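Long-range contact in SusD superfamily protein (Bacteroides vulgatus, PDB 3MYV), which probably binds polysaccharide at the bacterial outer membrane: residues V294-N302 with W311-L320. Sequence-based numbering, arbitrary orientation. Where two conformers were deposited one is given.
Sequences VRGHLLEEN and WLYKLRGTDL
E300 and W311 face each other as a hydrogen-bonded pair in the antiparallel β-hairpin of strands 299-304 and 307-312, each backbone N donating to the other's O. Their side chains run side by side in the same direction. CB of E300 lies over one face of the indole, 3.6 Å from the centroid of the five-membered ring of W311, in a CH-pi contact. Putting CG between backbone N and carbonyl carbon (chi1 63°) carries the W311 ring across to E300 on the partner strand; its NE1 and N302 ND2 both donate to one water, and W271 meets the same ring.

Beyond CB the E300 chain bends at chi2. E300 CG packs at 3.8 Å against CB of Y313, and the carboxylate, turned 80° from the phenol ring, meets CD1 of L320. R316 folds back over Y313: its CG sits above the middle of the ring, while CD2 of Y313 lies over one face of the guanidinium, toward its rim. R316 NH1 donates to Y313 O at 2.9 Å, a bond that closes the turn of chain from Y313 to R316. Although E300 and R316 carry opposite charges, they make no direct salt bridge; two waters link OE2 to the guanidinium.

On the face of L299 and L312, the leucines touch through L299 CD2 and L312 CD1, backed by V279. L298, ending the 3-10 turn, spreads its methyls between two cationic chains, CD1 against K314 CE (3.7 Å) and CD2 against R316 NH1. K314 NZ forms a salt bridge with E394 and a hydrogen bond to V392 O. The backbone of L298 is held as well: Y313 N donates to L298 O at 2.8 Å, almost in line with the carbonyl bond (172°).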
loop_
_atom_site.group_PDB
_atom_site.type_symbol
_atom_site.label_atom_id
_atom_site.label_comp_id
_atom_site.label_asym_id
_atom_site.label_seq_id
_atom_site.Cartn_x
_atom_site.Cartn_y
_atom_site.Cartn_z
ATOM N N VAL A 294 4.413 11.917 -18.955
ATOM C CA VAL A 294 3.107 11.270 -19.141
ATOM C C VAL A 294 2.272 11.136 -17.858
ATOM O O VAL A 294 1.063 10.958 -17.919
ATOM C CB VAL A 294 3.262 9.852 -19.805
ATOM C CG1 VAL A 294 3.739 8.793 -18.803
ATOM C CG2 VAL A 294 1.961 9.401 -20.429
ATOM N N ARG A 295 2.910 11.169 -16.696
ATOM C CA ARG A 295 2.160 11.038 -15.458
ATOM C C ARG A 295 1.204 12.205 -15.221
ATOM O O ARG A 295 0.159 12.024 -14.592
ATOM C CB ARG A 295 3.111 10.767 -14.290
ATOM C CG ARG A 295 3.702 9.358 -14.463
ATOM C CD ARG A 295 4.927 9.089 -13.640
ATOM N NE ARG A 295 6.062 9.943 -13.977
ATOM C CZ ARG A 295 7.275 9.805 -13.424
ATOM N NH1 ARG A 295 7.501 8.834 -12.536
ATOM N NH2 ARG A 295 8.260 10.609 -13.761
ATOM N N GLY A 296 1.547 13.381 -15.751
ATOM C CA GLY A 296 0.664 14.547 -15.734
ATOM C C GLY A 296 -0.593 14.404 -16.555
ATOM O O GLY A 296 -1.562 15.084 -16.289
ATOM N N HIS A 297 -0.584 13.499 -17.531
ATOM C CA HIS A 297 -1.754 13.269 -18.358
ATOM C C HIS A 297 -2.874 12.546 -17.621
ATOM O O HIS A 297 -3.992 12.444 -18.150
ATOM C CB HIS A 297 -1.383 12.481 -19.623
ATOM C CG HIS A 297 -0.264 13.084 -20.412
ATOM N ND1 HIS A 297 0.297 12.449 -21.497
ATOM C CD2 HIS A 297 0.410 14.253 -20.267
ATOM C CE1 HIS A 297 1.255 13.208 -22.003
ATOM N NE2 HIS A 297 1.344 14.309 -21.275
ATOM N N LEU A 298 -2.583 12.041 -16.419
ATOM C CA LEU A 298 -3.608 11.492 -15.529
ATOM C C LEU A 298 -4.328 12.572 -14.710
ATOM O O LEU A 298 -5.231 12.259 -13.967
ATOM C CB LEU A 298 -2.985 10.453 -14.565
ATOM C CG LEU A 298 -2.297 9.225 -15.177
ATOM C CD1 LEU A 298 -1.824 8.270 -14.083
ATOM C CD2 LEU A 298 -3.252 8.480 -16.146
ATOM N N LEU A 299 -3.928 13.832 -14.821
ATOM C CA LEU A 299 -4.600 14.894 -14.080
ATOM C C LEU A 299 -5.676 15.529 -14.920
ATOM O O LEU A 299 -5.472 15.751 -16.104
ATOM C CB LEU A 299 -3.604 15.968 -13.660
ATOM C CG LEU A 299 -2.460 15.542 -12.752
ATOM C CD1 LEU A 299 -1.575 16.769 -12.383
ATOM C CD2 LEU A 299 -3.004 14.825 -11.513
ATOM N N GLU A 300 -6.785 15.888 -14.280
ATOM C CA GLU A 300 -7.904 16.520 -14.957
ATOM C C GLU A 300 -8.275 17.810 -14.253
ATOM O O GLU A 300 -8.497 17.822 -13.042
ATOM C CB GLU A 300 -9.103 15.596 -14.928
ATOM C CG GLU A 300 -8.950 14.425 -15.879
ATOM C CD GLU A 300 -8.987 14.843 -17.343
ATOM O OE1 GLU A 300 -9.597 15.900 -17.640
ATOM O OE2 GLU A 300 -8.381 14.123 -18.182
ATOM N N GLU A 301 -8.333 18.885 -15.026
ATOM C CA GLU A 301 -8.580 20.209 -14.470
ATOM C C GLU A 301 -10.083 20.449 -14.302
ATOM O O GLU A 301 -10.875 20.101 -15.165
ATOM C CB GLU A 301 -8.009 21.285 -15.390
ATOM C CG GLU A 301 -8.024 22.671 -14.816
ATOM C CD GLU A 301 -7.737 23.761 -15.849
ATOM O OE1 GLU A 301 -6.725 23.660 -16.576
ATOM O OE2 GLU A 301 -8.521 24.724 -15.914
ATOM N N ASN A 302 -10.461 21.094 -13.209
ATOM C CA ASN A 302 -11.821 21.585 -13.060
ATOM C C ASN A 302 -11.832 22.750 -12.075
ATOM O O ASN A 302 -10.773 23.348 -11.807
ATOM C CB ASN A 302 -12.761 20.446 -12.641
ATOM C CG ASN A 302 -14.141 20.603 -13.211
ATOM O OD1 ASN A 302 -14.787 21.630 -13.008
ATOM N ND2 ASN A 302 -14.600 19.590 -13.957
ATOM N N TRP A 311 -8.013 16.907 -10.308
ATOM C CA TRP A 311 -8.338 15.620 -9.720
ATOM C C TRP A 311 -7.553 14.556 -10.447
ATOM O O TRP A 311 -7.028 14.784 -11.533
ATOM C CB TRP A 311 -9.857 15.342 -9.729
ATOM C CG TRP A 311 -10.558 15.227 -11.031
ATOM C CD1 TRP A 311 -11.033 16.267 -11.791
ATOM C CD2 TRP A 311 -10.945 14.024 -11.722
ATOM N NE1 TRP A 311 -11.670 15.782 -12.904
ATOM C CE2 TRP A 311 -11.635 14.410 -12.877
ATOM C CE3 TRP A 311 -10.763 12.656 -11.470
ATOM C CZ2 TRP A 311 -12.125 13.476 -13.815
ATOM C CZ3 TRP A 311 -11.269 11.746 -12.367
ATOM C CH2 TRP A 311 -11.938 12.150 -13.530
ATOM N N LEU A 312 -7.434 13.405 -9.806
ATOM C CA LEU A 312 -6.558 12.358 -10.274
ATOM C C LEU A 312 -7.403 11.317 -10.999
ATOM O O LEU A 312 -8.219 10.627 -10.398
ATOM C CB LEU A 312 -5.814 11.671 -9.133
ATOM C CG LEU A 312 -4.846 10.563 -9.572
ATOM C CD1 LEU A 312 -3.708 11.146 -10.413
ATOM C CD2 LEU A 312 -4.309 9.796 -8.316
ATOM N N TYR A 313 -7.152 11.191 -12.286
ATOM C CA TYR A 313 -7.841 10.243 -13.100
ATOM C C TYR A 313 -6.916 9.062 -13.433
ATOM O O TYR A 313 -6.567 8.772 -14.586
ATOM C CB TYR A 313 -8.387 10.961 -14.325
ATOM C CG TYR A 313 -9.382 10.164 -15.121
ATOM C CD1 TYR A 313 -10.209 9.208 -14.507
ATOM C CD2 TYR A 313 -9.540 10.389 -16.477
ATOM C CE1 TYR A 313 -11.142 8.516 -15.223
ATOM C CE2 TYR A 313 -10.485 9.657 -17.226
ATOM C CZ TYR A 313 -11.263 8.730 -16.584
ATOM O OH TYR A 313 -12.205 8.027 -17.300
ATOM N N LYS A 314 -6.542 8.366 -12.372
ATOM C CA LYS A 314 -5.698 7.198 -12.464
ATOM C C LYS A 314 -6.517 5.907 -12.519
ATOM O O LYS A 314 -6.040 4.911 -13.043
ATOM C CB LYS A 314 -4.672 7.189 -11.313
ATOM C CG LYS A 314 -3.798 5.964 -11.278
ATOM C CD LYS A 314 -2.681 6.075 -10.253
ATOM C CE LYS A 314 -1.388 6.550 -10.826
ATOM N NZ LYS A 314 -0.193 6.590 -9.849
ATOM N N LEU A 315 -7.746 5.913 -12.007
ATOM C CA LEU A 315 -8.597 4.751 -12.123
ATOM C C LEU A 315 -9.613 5.056 -13.220
ATOM O O LEU A 315 -10.657 5.711 -12.999
ATOM C CB LEU A 315 -9.254 4.434 -10.761
ATOM C CG LEU A 315 -8.215 4.075 -9.668
ATOM C CD1 LEU A 315 -7.785 5.310 -8.791
ATOM C CD2 LEU A 315 -8.730 2.996 -8.762
ATOM N N ARG A 316 -9.286 4.591 -14.417
ATOM C CA ARG A 316 -9.895 5.126 -15.622
ATOM C C ARG A 316 -10.986 4.179 -16.146
ATOM O O ARG A 316 -10.736 3.009 -16.399
ATOM C CB ARG A 316 -8.811 5.358 -16.691
ATOM C CG ARG A 316 -7.714 6.348 -16.255
ATOM C CD ARG A 316 -6.635 6.573 -17.335
ATOM N NE ARG A 316 -7.098 7.398 -18.451
ATOM C CZ ARG A 316 -7.053 8.731 -18.488
ATOM N NH1 ARG A 316 -6.569 9.443 -17.456
ATOM N NH2 ARG A 316 -7.482 9.368 -19.585
ATOM N N GLY A 317 -12.185 4.703 -16.331
ATOM C CA GLY A 317 -13.271 3.931 -16.913
ATOM C C GLY A 317 -13.251 4.118 -18.415
ATOM O O GLY A 317 -12.317 4.691 -18.954
ATOM N N THR A 318 -14.289 3.635 -19.084
ATOM C CA THR A 318 -14.423 3.793 -20.535
ATOM C C THR A 318 -14.972 5.146 -20.973
ATOM O O THR A 318 -14.882 5.471 -22.149
ATOM C CB THR A 318 -15.319 2.700 -21.111
ATOM O OG1 THR A 318 -16.625 2.822 -20.537
ATOM C CG2 THR A 318 -14.753 1.317 -20.779
ATOM N N ASP A 319 -15.535 5.929 -20.045
ATOM C CA ASP A 319 -16.087 7.257 -20.338
ATOM C C ASP A 319 -15.561 8.308 -19.351
ATOM O O ASP A 319 -15.736 8.148 -18.120
ATOM C CB ASP A 319 -17.627 7.190 -20.269
ATOM C CG ASP A 319 -18.312 8.531 -20.641
ATOM O OD1 ASP A 319 -17.780 9.255 -21.506
ATOM O OD2 ASP A 319 -19.403 8.860 -20.089
ATOM N N LEU A 320 -14.912 9.371 -19.861
ATOM C CA LEU A 320 -14.338 10.424 -18.978
ATOM C C LEU A 320 -15.335 10.901 -17.929
ATOM O O LEU A 320 -14.980 11.041 -16.739
ATOM C CB LEU A 320 -13.823 11.655 -19.773
ATOM C CG LEU A 320 -13.372 12.916 -18.960
ATOM C CD1 LEU A 320 -12.147 12.675 -18.055
ATOM C CD2 LEU A 320 -13.106 14.145 -19.875
HETATM O O HOH W 1 -6.496 12.158 -17.416
HETATM O O HOH W 2 -8.593 12.212 -20.287
HETATM O O HOH W 3 -13.160 17.154 -14.985
#